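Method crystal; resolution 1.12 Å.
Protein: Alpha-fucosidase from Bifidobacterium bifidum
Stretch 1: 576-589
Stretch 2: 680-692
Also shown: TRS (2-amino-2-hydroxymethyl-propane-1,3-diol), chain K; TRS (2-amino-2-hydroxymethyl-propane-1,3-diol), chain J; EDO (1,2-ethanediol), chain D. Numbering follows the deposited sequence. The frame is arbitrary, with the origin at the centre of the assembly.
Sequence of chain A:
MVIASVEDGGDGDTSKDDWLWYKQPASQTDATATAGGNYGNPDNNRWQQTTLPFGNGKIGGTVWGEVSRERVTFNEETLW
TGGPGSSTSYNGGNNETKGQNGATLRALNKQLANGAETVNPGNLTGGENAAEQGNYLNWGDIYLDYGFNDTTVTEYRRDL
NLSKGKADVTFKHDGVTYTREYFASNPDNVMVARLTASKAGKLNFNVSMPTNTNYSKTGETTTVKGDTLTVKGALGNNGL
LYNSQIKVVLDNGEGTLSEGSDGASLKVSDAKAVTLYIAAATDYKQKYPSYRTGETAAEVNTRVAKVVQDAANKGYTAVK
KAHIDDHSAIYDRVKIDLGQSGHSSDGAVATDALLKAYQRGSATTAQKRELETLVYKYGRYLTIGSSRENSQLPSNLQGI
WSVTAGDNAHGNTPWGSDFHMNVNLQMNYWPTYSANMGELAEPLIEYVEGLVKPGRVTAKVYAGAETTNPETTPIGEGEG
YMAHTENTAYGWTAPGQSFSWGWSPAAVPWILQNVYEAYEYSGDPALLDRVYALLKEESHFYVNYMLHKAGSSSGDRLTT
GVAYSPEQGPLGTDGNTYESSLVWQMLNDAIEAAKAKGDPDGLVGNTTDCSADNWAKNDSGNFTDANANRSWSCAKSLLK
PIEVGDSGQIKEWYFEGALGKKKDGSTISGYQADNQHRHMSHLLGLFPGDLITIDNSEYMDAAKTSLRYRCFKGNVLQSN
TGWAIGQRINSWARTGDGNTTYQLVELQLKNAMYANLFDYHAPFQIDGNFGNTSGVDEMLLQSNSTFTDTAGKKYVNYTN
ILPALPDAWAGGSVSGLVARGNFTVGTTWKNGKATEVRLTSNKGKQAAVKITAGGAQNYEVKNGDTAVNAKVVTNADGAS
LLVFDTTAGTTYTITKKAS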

ATOM      1  N   ASN A 576     -21.425   3.880 -13.282  1.00  6.90           N
ATOM      2  CA  ASN A 576     -20.929   5.191 -12.881  1.00  6.75           C
ATOM      3  C   ASN A 576     -19.494   5.348 -13.365  1.00  6.58           C
ATOM      4  O   ASN A 576     -18.879   4.395 -13.839  1.00  6.29           O
ATOM      5  N   THR A 577     -18.967   6.555 -13.238  1.00  6.67           N
ATOM      6  CA  THR A 577     -17.640   6.865 -13.748  1.00  6.97           C
ATOM      7  C   THR A 577     -16.552   6.097 -12.999  1.00  6.56           C
ATOM      8  O   THR A 577     -15.577   5.648 -13.608  1.00  6.92           O
ATOM      9  N   TYR A 578     -16.736   5.935 -11.689  1.00  6.51           N
ATOM     10  CA  TYR A 578     -15.844   5.145 -10.847  1.00  6.49           C
ATOM     11  C   TYR A 578     -15.622   3.741 -11.439  1.00  6.41           C
ATOM     12  O   TYR A 578     -14.493   3.364 -11.786  1.00  6.52           O
ATOM     13  N   GLU A 579     -16.703   2.986 -11.611  1.00  6.35           N
ATOM     14  CA  GLU A 579     -16.561   1.612 -12.097  1.00  6.38           C
ATOM     15  C   GLU A 579     -16.151   1.535 -13.560  1.00  6.27           C
ATOM     16  O   GLU A 579     -15.321   0.704 -13.928  1.00  6.40           O
ATOM     17  N   SER A 580     -16.724   2.396 -14.396  1.00  6.30           N
ATOM     18  CA  SER A 580     -16.364   2.388 -15.812  1.00  6.75           C
ATOM     19  C   SER A 580     -14.912   2.771 -16.046  1.00  6.52           C
ATOM     20  O   SER A 580     -14.264   2.201 -16.923  1.00  6.31           O
ATOM     21  N   SER A 581     -14.395   3.711 -15.257  1.00  6.33           N
ATOM     22  CA  SER A 581     -12.987   4.090 -15.381  1.00  6.15           C
ATOM     23  C   SER A 581     -12.082   2.918 -15.032  1.00  6.24           C
ATOM     24  O   SER A 581     -11.068   2.683 -15.701  1.00  6.48           O
ATOM     25  N   LEU A 582     -12.459   2.184 -13.990  1.00  6.07           N
ATOM     26  CA  LEU A 582     -11.684   1.027 -13.562  1.00  6.16           C
ATOM     27  C   LEU A 582     -11.749  -0.113 -14.576  1.00  6.21           C
ATOM     28  O   LEU A 582     -10.731  -0.744 -14.878  1.00  6.38           O
ATOM     29  N   VAL A 583     -12.936  -0.393 -15.104  1.00  6.02           N
ATOM     30  CA  VAL A 583     -13.067  -1.483 -16.074  1.00  6.87           C
ATOM     31  C   VAL A 583     -12.363  -1.126 -17.385  1.00  6.56           C
ATOM     32  O   VAL A 583     -11.699  -1.976 -17.987  1.00  6.60           O
ATOM     33  N   TRP A 584     -12.486   0.134 -17.796  1.00  6.65           N
ATOM     34  CA  TRP A 584     -11.769   0.630 -18.966  1.00  6.50           C
ATOM     35  C   TRP A 584     -10.265   0.415 -18.799  1.00  6.36           C
ATOM     36  O   TRP A 584      -9.601  -0.086 -19.716  1.00  6.28           O
ATOM     37  N   GLN A 585      -9.736   0.763 -17.626  1.00  6.37           N
ATOM     38  CA  GLN A 585      -8.307   0.615 -17.384  1.00  6.40           C
ATOM     39  C   GLN A 585      -7.879  -0.842 -17.396  1.00  6.18           C
ATOM     40  O   GLN A 585      -6.804  -1.170 -17.914  1.00  6.44           O
ATOM     41  N   MET A 586      -8.711  -1.712 -16.821  1.00  6.08           N
ATOM     42  CA  MET A 586      -8.404  -3.135 -16.795  1.00  6.34           C
ATOM     43  C   MET A 586      -8.330  -3.705 -18.206  1.00  6.19           C
ATOM     44  O   MET A 586      -7.403  -4.439 -18.535  1.00  5.99           O
ATOM     45  N   LEU A 587      -9.319  -3.381 -19.031  1.00  6.29           N
ATOM     46  CA  LEU A 587      -9.315  -3.869 -20.409  1.00  6.71           C
ATOM     47  C   LEU A 587      -8.120  -3.317 -21.182  1.00  6.85           C
ATOM     48  O   LEU A 587      -7.522  -4.024 -21.993  1.00  7.13           O
ATOM     49  N   ASN A 588      -7.775  -2.063 -20.911  1.00  7.01           N
ATOM     50  CA  ASN A 588      -6.603  -1.434 -21.506  1.00  7.15           C
ATOM     51  C   ASN A 588      -5.326  -2.202 -21.142  1.00  7.18           C
ATOM     52  O   ASN A 588      -4.545  -2.592 -22.025  1.00  7.41           O
ATOM     53  N   ASP A 589      -5.136  -2.439 -19.844  1.00  7.02           N
ATOM     54  CA  ASP A 589      -4.001  -3.223 -19.355  1.00  6.87           C
ATOM     55  C   ASP A 589      -4.006  -4.646 -19.917  1.00  6.74           C
ATOM     56  O   ASP A 589      -2.950  -5.164 -20.307  1.00  7.07           O
ATOM     57  N   MET A 680     -13.418  10.889  -4.070  1.00  7.86           N
ATOM     58  CA  MET A 680     -13.411  11.382  -5.446  1.00  7.94           C
ATOM     59  C   MET A 680     -13.346  10.154  -6.349  1.00  7.44           C
ATOM     60  O   MET A 680     -12.388   9.960  -7.110  1.00  7.76           O
ATOM     61  N   SER A 681     -14.368   9.313  -6.248  1.00  7.36           N
ATOM     62  CA  SER A 681     -14.339   7.999  -6.885  1.00  7.17           C
ATOM     63  C   SER A 681     -14.330   8.063  -8.406  1.00  6.99           C
ATOM     64  O   SER A 681     -13.884   7.134  -9.068  1.00  7.15           O
ATOM     65  N   HIS A 682     -14.816   9.173  -8.946  1.00  6.50           N
ATOM     66  CA  HIS A 682     -14.873   9.365 -10.389  1.00  6.35           C
ATOM     67  C   HIS A 682     -13.578   9.907 -11.003  1.00  6.27           C
ATOM     68  O   HIS A 682     -13.516  10.131 -12.219  1.00  6.73           O
ATOM     69  N   LEU A 683     -12.547  10.101 -10.184  1.00  6.35           N
ATOM     70  CA  LEU A 683     -11.283  10.634 -10.687  1.00  6.45           C
ATOM     71  C   LEU A 683     -10.151   9.610 -10.746  1.00  6.44           C
ATOM     72  O   LEU A 683      -8.998   9.974 -10.953  1.00  6.50           O
ATOM     73  N   LEU A 684     -10.477   8.326 -10.614  1.00  6.16           N
ATOM     74  CA  LEU A 684      -9.457   7.282 -10.683  1.00  6.64           C
ATOM     75  C   LEU A 684      -8.787   7.184 -12.052  1.00  6.58           C
ATOM     76  O   LEU A 684      -7.682   6.648 -12.163  1.00  6.39           O
ATOM     77  N   GLY A 685      -9.450   7.709 -13.079  1.00  6.48           N
ATOM     78  CA  GLY A 685      -8.861   7.795 -14.416  1.00  6.61           C
ATOM     79  C   GLY A 685      -7.744   8.822 -14.533  1.00  6.58           C
ATOM     80  O   GLY A 685      -6.909   8.737 -15.442  1.00  7.01           O
ATOM     81  N   LEU A 686      -7.761   9.811 -13.634  1.00  6.44           N
ATOM     82  CA  LEU A 686      -6.696  10.810 -13.490  1.00  6.73           C
ATOM     83  C   LEU A 686      -5.521  10.259 -12.677  1.00  6.43           C
ATOM     84  O   LEU A 686      -4.355  10.433 -13.049  1.00  6.73           O
ATOM     85  N   PHE A 687      -5.843   9.637 -11.547  1.00  6.51           N
ATOM     86  CA  PHE A 687      -4.861   8.909 -10.771  1.00  6.44           C
ATOM     87  C   PHE A 687      -5.547   7.715 -10.118  1.00  6.37           C
ATOM     88  O   PHE A 687      -6.549   7.887  -9.420  1.00  6.34           O
ATOM     89  N   PRO A 688      -4.977   6.505 -10.270  1.00  6.29           N
ATOM     90  CA  PRO A 688      -3.692   6.160 -10.899  1.00  6.63           C
ATOM     91  C   PRO A 688      -3.701   5.988 -12.414  1.00  6.72           C
ATOM     92  O   PRO A 688      -2.628   5.813 -13.009  1.00  6.79           O
ATOM     93  N   GLY A 689      -4.881   6.038 -13.024  1.00  6.74           N
ATOM     94  CA  GLY A 689      -5.068   5.653 -14.423  1.00  6.93           C
ATOM     95  C   GLY A 689      -4.465   6.574 -15.466  1.00  7.08           C
ATOM     96  O   GLY A 689      -3.765   7.539 -15.142  1.00  7.11           O
ATOM     97  N   ASP A 690      -4.724   6.251 -16.730  1.00  7.16           N
ATOM     98  CA  ASP A 690      -4.253   7.077 -17.847  1.00  7.47           C
ATOM     99  C   ASP A 690      -5.390   7.521 -18.754  1.00  7.55           C
ATOM    100  O   ASP A 690      -5.177   7.848 -19.927  1.00  7.62           O
ATOM    101  N   LEU A 691      -6.589   7.540 -18.189  1.00  7.64           N
ATOM    102  CA  LEU A 691      -7.776   7.995 -18.882  1.00  7.84           C
ATOM    103  C   LEU A 691      -7.803   9.521 -18.981  1.00  7.98           C
ATOM    104  O   LEU A 691      -8.295  10.080 -19.966  1.00  8.29           O
ATOM    105  N   ILE A 692      -7.268  10.179 -17.957  1.00  7.54           N
ATOM    106  CA  ILE A 692      -7.200  11.632 -17.889  1.00  7.57           C
ATOM    107  C   ILE A 692      -5.744  11.992 -17.647  1.00  7.06           C
ATOM    108  O   ILE A 692      -5.197  11.723 -16.574  1.00  7.20           O
TER

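Contact between the helix 577-589 and the irregular segment 680-692 of this alpha-fucosidase, which together bury 581 Å² of surface. The strongest polar link is a two-point pairing of Gln585 with Asp690. Gln585 OE1 accepts from the backbone Asp690 N (3.0 Å), while Gln585 NE2 donates to the carboxylate oxygen Asp690 OD1 (2.8 Å), so one amide reads both the main chain and the side chain of the same residue. Gln585 (chi1 t, chi2 p) leaves its helix sideways and bends its end toward the segment; Asp690 (chi1 p) also starts sideways and brings its carboxylate nearer. The pairing sets the two acceptors Gln585 OE1 and Asp690 OD1 3.2 Å apart, close but not bonded. Gln585 OE1 also lies 3.3 Å from Gly689 CA, where there is no room for a side chain: an ideal CB on Gly689 would come within 2.7 Å of Gln585 OE1.

Two waters extend the polar network. Water 1 donates to Ser581 OG (2.9 Å) and His682 O (2.7 Å) and accepts from Gly685 N (2.8 Å), tying Ser581, one turn into the helix, to two backbone sites of the segment. Ser581 (m) points toward the segment, and its hydroxyl donates back to its own helix, Ser581 OG to Thr577 O at 2.7 Å, leaving the oxygen free to accept from the water. Water 2 accepts from Asn588 ND2 (2.9 Å) and donates to Asp690 OD2 (2.7 Å), joining Asn588 (t) to the aspartate.

Two Tris molecules, probably from the crystallisation liquor, lie beside this polar end. The amine N of Tris J donates to Asp690 OD2 (2.8 Å) and its O1 to Asp589 OD1 (2.6 Å); the same O1 receives a weak bond from Gln585 NE2 (2.9 Å). Tris K bridges the stretches, its O2 donating to Asp589 OD1 (2.7 Å) and its O1 to Pro688 O (2.9 Å).

Trp584 (t) points toward the segment and joins the polar and apolar regions. Leu691 (chi1 t, chi2 p) places CD1 over one face of the indole, 3.6 Å from the centroid of the six-membered ring and almost exactly on its normal, a CH-pi contact. Asp690 OD1 instead meets the ring edge, 3.3 Å from Trp584 CZ3. The other Leu691 methyl, CD2, packs 3.5 Å from Ser581 OG.

Nearer the start of the helix the packing is mainly apolar. Leu684 (m, t) points toward the helix and sets CD1 3.7 Å from Tyr578 CD1, at the ring edge, and 3.8 Å from Leu582 CD2; Leu582 (m, t) starts sideways but its end approaches. Tyr578 (t) is close to the segment backbone, with a CA-H...O contact from Tyr578 CA to Ser681 O at 3.3 Å. Thr577 (m) points inward, its CG2 3.5 Å from His682 O; His682 (p) starts sideways, its CB 3.8 Å from Thr577 CB, before the end of its side chain leads away. Ser681 (m) points toward the helix, and its OG accepts from ethanediol O1 at 2.8 Å.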

ATOM      1  CB  ASN A 576     -21.076   5.448 -11.364  1.00  6.92           C
ATOM      2  CG  ASN A 576     -20.350   4.424 -10.504  1.00  6.79           C
ATOM      3  OD1 ASN A 576     -19.322   3.859 -10.896  1.00  7.51           O
ATOM      4  ND2 ASN A 576     -20.877   4.196  -9.305  1.00  7.37           N
ATOM      5  CB  THR A 577     -17.403   8.367 -13.682  1.00  6.94           C
ATOM      6  OG1 THR A 577     -18.445   9.005 -14.429  1.00  7.07           O
ATOM      7  CG2 THR A 577     -16.040   8.756 -14.256  1.00  7.32           C
ATOM      8  CB  TYR A 578     -16.422   5.116  -9.420  1.00  6.58           C
ATOM      9  CG  TYR A 578     -16.029   3.932  -8.570  1.00  6.65           C
ATOM     10  CD1 TYR A 578     -14.708   3.727  -8.175  1.00  6.98           C
ATOM     11  CD2 TYR A 578     -16.994   3.027  -8.135  1.00  6.98           C
ATOM     12  CE1 TYR A 578     -14.355   2.623  -7.393  1.00  7.32           C
ATOM     13  CE2 TYR A 578     -16.657   1.932  -7.357  1.00  7.57           C
ATOM     14  CZ  TYR A 578     -15.344   1.735  -6.987  1.00  6.53           C
ATOM     15  OH  TYR A 578     -15.044   0.621  -6.232  1.00  7.17           O
ATOM     16  CB  GLU A 579     -17.829   0.793 -11.856  1.00  6.56           C
ATOM     17  CG  GLU A 579     -18.099   0.519 -10.384  1.00  6.95           C
ATOM     18  CD  GLU A 579     -18.971  -0.702 -10.130  1.00  7.57           C
ATOM     19  OE1 GLU A 579     -19.528  -1.278 -11.088  1.00  8.72           O
ATOM     20  OE2 GLU A 579     -19.111  -1.088  -8.949  1.00  8.49           O
ATOM     21  CB  SER A 580     -17.300   3.264 -16.637  1.00  6.95           C
ATOM     22  OG  SER A 580     -18.586   2.678 -16.671  1.00  7.82           O
ATOM     23  CB  SER A 581     -12.655   5.288 -14.494  1.00  6.31           C
ATOM     24  OG  SER A 581     -13.348   6.442 -14.936  1.00  7.03           O
ATOM     25  CB  LEU A 582     -12.138   0.542 -12.186  1.00  6.24           C
ATOM     26  CG  LEU A 582     -11.749   1.461 -11.027  1.00  6.14           C
ATOM     27  CD1 LEU A 582     -12.361   0.955  -9.738  1.00  6.01           C
ATOM     28  CD2 LEU A 582     -10.237   1.593 -10.890  1.00  7.19           C
ATOM     29  CB  VAL A 583     -14.540  -1.912 -16.268  1.00  7.01           C
ATOM     30  CG1 VAL A 583     -14.675  -2.940 -17.396  1.00  8.08           C
ATOM     31  CG2 VAL A 583     -15.074  -2.496 -14.967  1.00  8.08           C
ATOM     32  CB  TRP A 584     -12.094   2.104 -19.192  1.00  7.08           C
ATOM     33  CG  TRP A 584     -11.469   2.711 -20.412  1.00  7.42           C
ATOM     34  CD1 TRP A 584     -12.017   2.805 -21.659  1.00  7.99           C
ATOM     35  CD2 TRP A 584     -10.179   3.329 -20.494  1.00  7.25           C
ATOM     36  NE1 TRP A 584     -11.146   3.440 -22.512  1.00  8.28           N
ATOM     37  CE2 TRP A 584     -10.013   3.777 -21.823  1.00  8.13           C
ATOM     38  CE3 TRP A 584      -9.152   3.560 -19.569  1.00  8.01           C
ATOM     39  CZ2 TRP A 584      -8.852   4.432 -22.253  1.00  8.86           C
ATOM     40  CZ3 TRP A 584      -7.998   4.208 -19.999  1.00  8.51           C
ATOM     41  CH2 TRP A 584      -7.863   4.645 -21.329  1.00  9.11           C
ATOM     42  CB  GLN A 585      -7.893   1.253 -16.061  1.00  6.18           C
ATOM     43  CG  GLN A 585      -6.411   1.574 -16.015  1.00  7.05           C
ATOM     44  CD  GLN A 585      -6.056   2.700 -16.965  1.00  7.13           C
ATOM     45  OE1 GLN A 585      -6.486   3.832 -16.778  1.00  7.64           O
ATOM     46  NE2 GLN A 585      -5.297   2.385 -18.013  1.00  8.91           N
ATOM     47  CB  MET A 586      -9.425  -3.915 -15.971  1.00  6.42           C
ATOM     48  CG  MET A 586      -9.090  -5.393 -15.893  1.00  6.88           C
ATOM     49  SD  MET A 586     -10.309  -6.363 -15.019  1.00  6.71           S
ATOM     50  CE  MET A 586     -11.751  -6.174 -16.083  1.00  8.23           C
ATOM     51  CB  LEU A 587     -10.634  -3.538 -21.111  1.00  6.88           C
ATOM     52  CG  LEU A 587     -11.877  -4.253 -20.565  1.00  6.93           C
ATOM     53  CD1 LEU A 587     -13.133  -3.706 -21.219  1.00  8.21           C
ATOM     54  CD2 LEU A 587     -11.789  -5.771 -20.748  1.00  8.58           C
ATOM     55  CB  ASN A 588      -6.528   0.022 -21.041  1.00  7.36           C
ATOM     56  CG  ASN A 588      -5.740   0.907 -21.988  1.00  8.73           C
ATOM     57  OD1 ASN A 588      -5.114   0.442 -22.943  1.00  9.76           O
ATOM     58  ND2 ASN A 588      -5.773   2.204 -21.724  1.00  9.40           N
ATOM     59  CB  ASP A 589      -3.999  -3.303 -17.818  1.00  7.09           C
ATOM     60  CG  ASP A 589      -3.583  -2.002 -17.125  1.00  7.48           C
ATOM     61  OD1 ASP A 589      -3.180  -1.032 -17.791  1.00  8.55           O
ATOM     62  OD2 ASP A 589      -3.647  -1.968 -15.875  1.00  8.86           O
ATOM     63  CB  MET A 680     -12.215  12.307  -5.700  1.00  8.14           C
ATOM     64  CG  MET A 680     -12.010  13.376  -4.634  1.00  8.85           C
ATOM     65  SD  MET A 680     -10.747  14.592  -5.044  1.00  9.17           S
ATOM     66  CE  MET A 680      -9.318  13.532  -5.294  1.00 10.55           C
ATOM     67  CB  SER A 681     -15.511   7.148  -6.397  1.00  7.25           C
ATOM     68  OG  SER A 681     -15.431   6.940  -4.998  1.00  7.12           O
ATOM     69  CB  HIS A 682     -16.041  10.289 -10.735  1.00  6.64           C
ATOM     70  CG  HIS A 682     -15.926  11.660 -10.149  1.00  7.25           C
ATOM     71  ND1 HIS A 682     -15.614  11.881  -8.824  1.00  8.03           N
ATOM     72  CD2 HIS A 682     -16.106  12.880 -10.704  1.00  7.71           C
ATOM     73  CE1 HIS A 682     -15.593  13.182  -8.596  1.00  8.25           C
ATOM     74  NE2 HIS A 682     -15.889  13.810  -9.721  1.00  8.26           N
ATOM     75  CB  LEU A 683     -10.862  11.881  -9.901  1.00  6.90           C
ATOM     76  CG  LEU A 683     -11.825  13.072  -9.984  1.00  7.26           C
ATOM     77  CD1 LEU A 683     -11.273  14.237  -9.196  1.00  8.12           C
ATOM     78  CD2 LEU A 683     -12.120  13.487 -11.428  1.00  9.26           C
ATOM     79  CB  LEU A 684     -10.030   5.931 -10.250  1.00  6.48           C
ATOM     80  CG  LEU A 684     -10.628   5.904  -8.841  1.00  6.37           C
ATOM     81  CD1 LEU A 684     -11.059   4.487  -8.490  1.00  7.05           C
ATOM     82  CD2 LEU A 684      -9.664   6.458  -7.787  1.00  6.73           C
ATOM     83  CB  LEU A 686      -7.245  12.079 -12.827  1.00  7.04           C
ATOM     84  CG  LEU A 686      -6.209  13.089 -12.313  1.00  7.38           C
ATOM     85  CD1 LEU A 686      -5.492  13.772 -13.459  1.00  7.34           C
ATOM     86  CD2 LEU A 686      -6.862  14.122 -11.415  1.00  7.42           C
ATOM     87  CB  PHE A 687      -4.180   9.757  -9.686  1.00  6.56           C
ATOM     88  CG  PHE A 687      -3.103   8.999  -8.992  1.00  6.29           C
ATOM     89  CD1 PHE A 687      -1.798   9.029  -9.475  1.00  6.16           C
ATOM     90  CD2 PHE A 687      -3.411   8.146  -7.938  1.00  6.80           C
ATOM     91  CE1 PHE A 687      -0.804   8.265  -8.881  1.00  6.27           C
ATOM     92  CE2 PHE A 687      -2.429   7.377  -7.348  1.00  7.11           C
ATOM     93  CZ  PHE A 687      -1.124   7.431  -7.818  1.00  7.00           C
ATOM     94  CB  PRO A 688      -3.361   4.816 -10.255  1.00  7.04           C
ATOM     95  CG  PRO A 688      -4.706   4.187 -10.037  1.00  6.82           C
ATOM     96  CD  PRO A 688      -5.630   5.321  -9.676  1.00  6.67           C
ATOM     97  CB  ASP A 690      -3.138   6.382 -18.650  1.00  8.27           C
ATOM     98  CG  ASP A 690      -3.637   5.224 -19.501  1.00  8.60           C
ATOM     99  OD1 ASP A 690      -4.815   4.821 -19.377  1.00  8.44           O
ATOM    100  OD2 ASP A 690      -2.823   4.709 -20.306  1.00  9.01           O
ATOM    101  CB  LEU A 691      -8.988   7.473 -18.123  1.00  8.84           C
ATOM    102  CG  LEU A 691     -10.401   7.642 -18.655  1.00  9.39           C
ATOM    103  CD1 LEU A 691     -10.541   7.150 -20.094  1.00  9.86           C
ATOM    104  CD2 LEU A 691     -11.327   6.877 -17.730  1.00 10.08           C
ATOM    105  CB  ILE A 692      -8.082  12.208 -16.750  1.00  7.52           C
ATOM    106  CG1 ILE A 692      -9.549  11.793 -16.923  1.00  7.67           C
ATOM    107  CG2 ILE A 692      -7.936  13.725 -16.679  1.00  8.27           C
ATOM    108  CD1 ILE A 692     -10.423  12.058 -15.694  1.00  8.29           C
TER
HETATM  109  C   TRS K5002      -1.605   2.489 -14.778  1.00 25.33           C
HETATM  110  C1  TRS K5002      -0.973   3.726 -15.421  1.00 25.28           C
HETATM  111  C2  TRS K5002      -2.706   1.948 -15.662  1.00 25.75           C
HETATM  112  C3  TRS K5002      -2.154   2.819 -13.391  1.00 25.54           C
HETATM  113  N   TRS K5002      -0.567   1.468 -14.660  1.00 25.71           N
HETATM  114  O1  TRS K5002      -1.928   4.781 -15.602  1.00 21.23           O
HETATM  115  O2  TRS K5002      -2.390   1.386 -16.830  1.00 21.86           O
HETATM  116  O3  TRS K5002      -2.347   1.639 -12.598  1.00 22.20           O
HETATM  117  C   TRS J5001      -1.299   1.374 -20.329  1.00 27.27           C
HETATM  118  C1  TRS J5001      -2.672   0.891 -20.782  1.00 27.40           C
HETATM  119  C2  TRS J5001      -0.570   1.943 -21.525  1.00 27.43           C
HETATM  120  C3  TRS J5001      -0.500   0.214 -19.736  1.00 27.45           C
HETATM  121  N   TRS J5001      -1.465   2.426 -19.324  1.00 27.60           N
HETATM  122  O1  TRS J5001      -3.556   0.709 -19.668  1.00 24.29           O
HETATM  123  O2  TRS J5001      -0.339   1.176 -22.589  1.00 24.50           O
HETATM  124  O3  TRS J5001       0.821   0.639 -19.376  1.00 24.53           O
HETATM  125  C1  EDO D4804     -12.584   4.973  -4.337  1.00 29.74           C
HETATM  126  O1  EDO D4804     -13.075   6.259  -3.706  1.00 30.59           O
HETATM  127  C2  EDO D4804     -13.568   3.853  -3.815  1.00 30.60           C
HETATM  128  O2  EDO D4804     -13.327   3.653  -2.348  1.00 27.98           O
HETATM  129  O   HOH W   1     -11.918   8.720 -13.930  1.00  7.54           O
HETATM  130  O   HOH W   2      -3.986   4.287 -22.756  1.00  9.98           O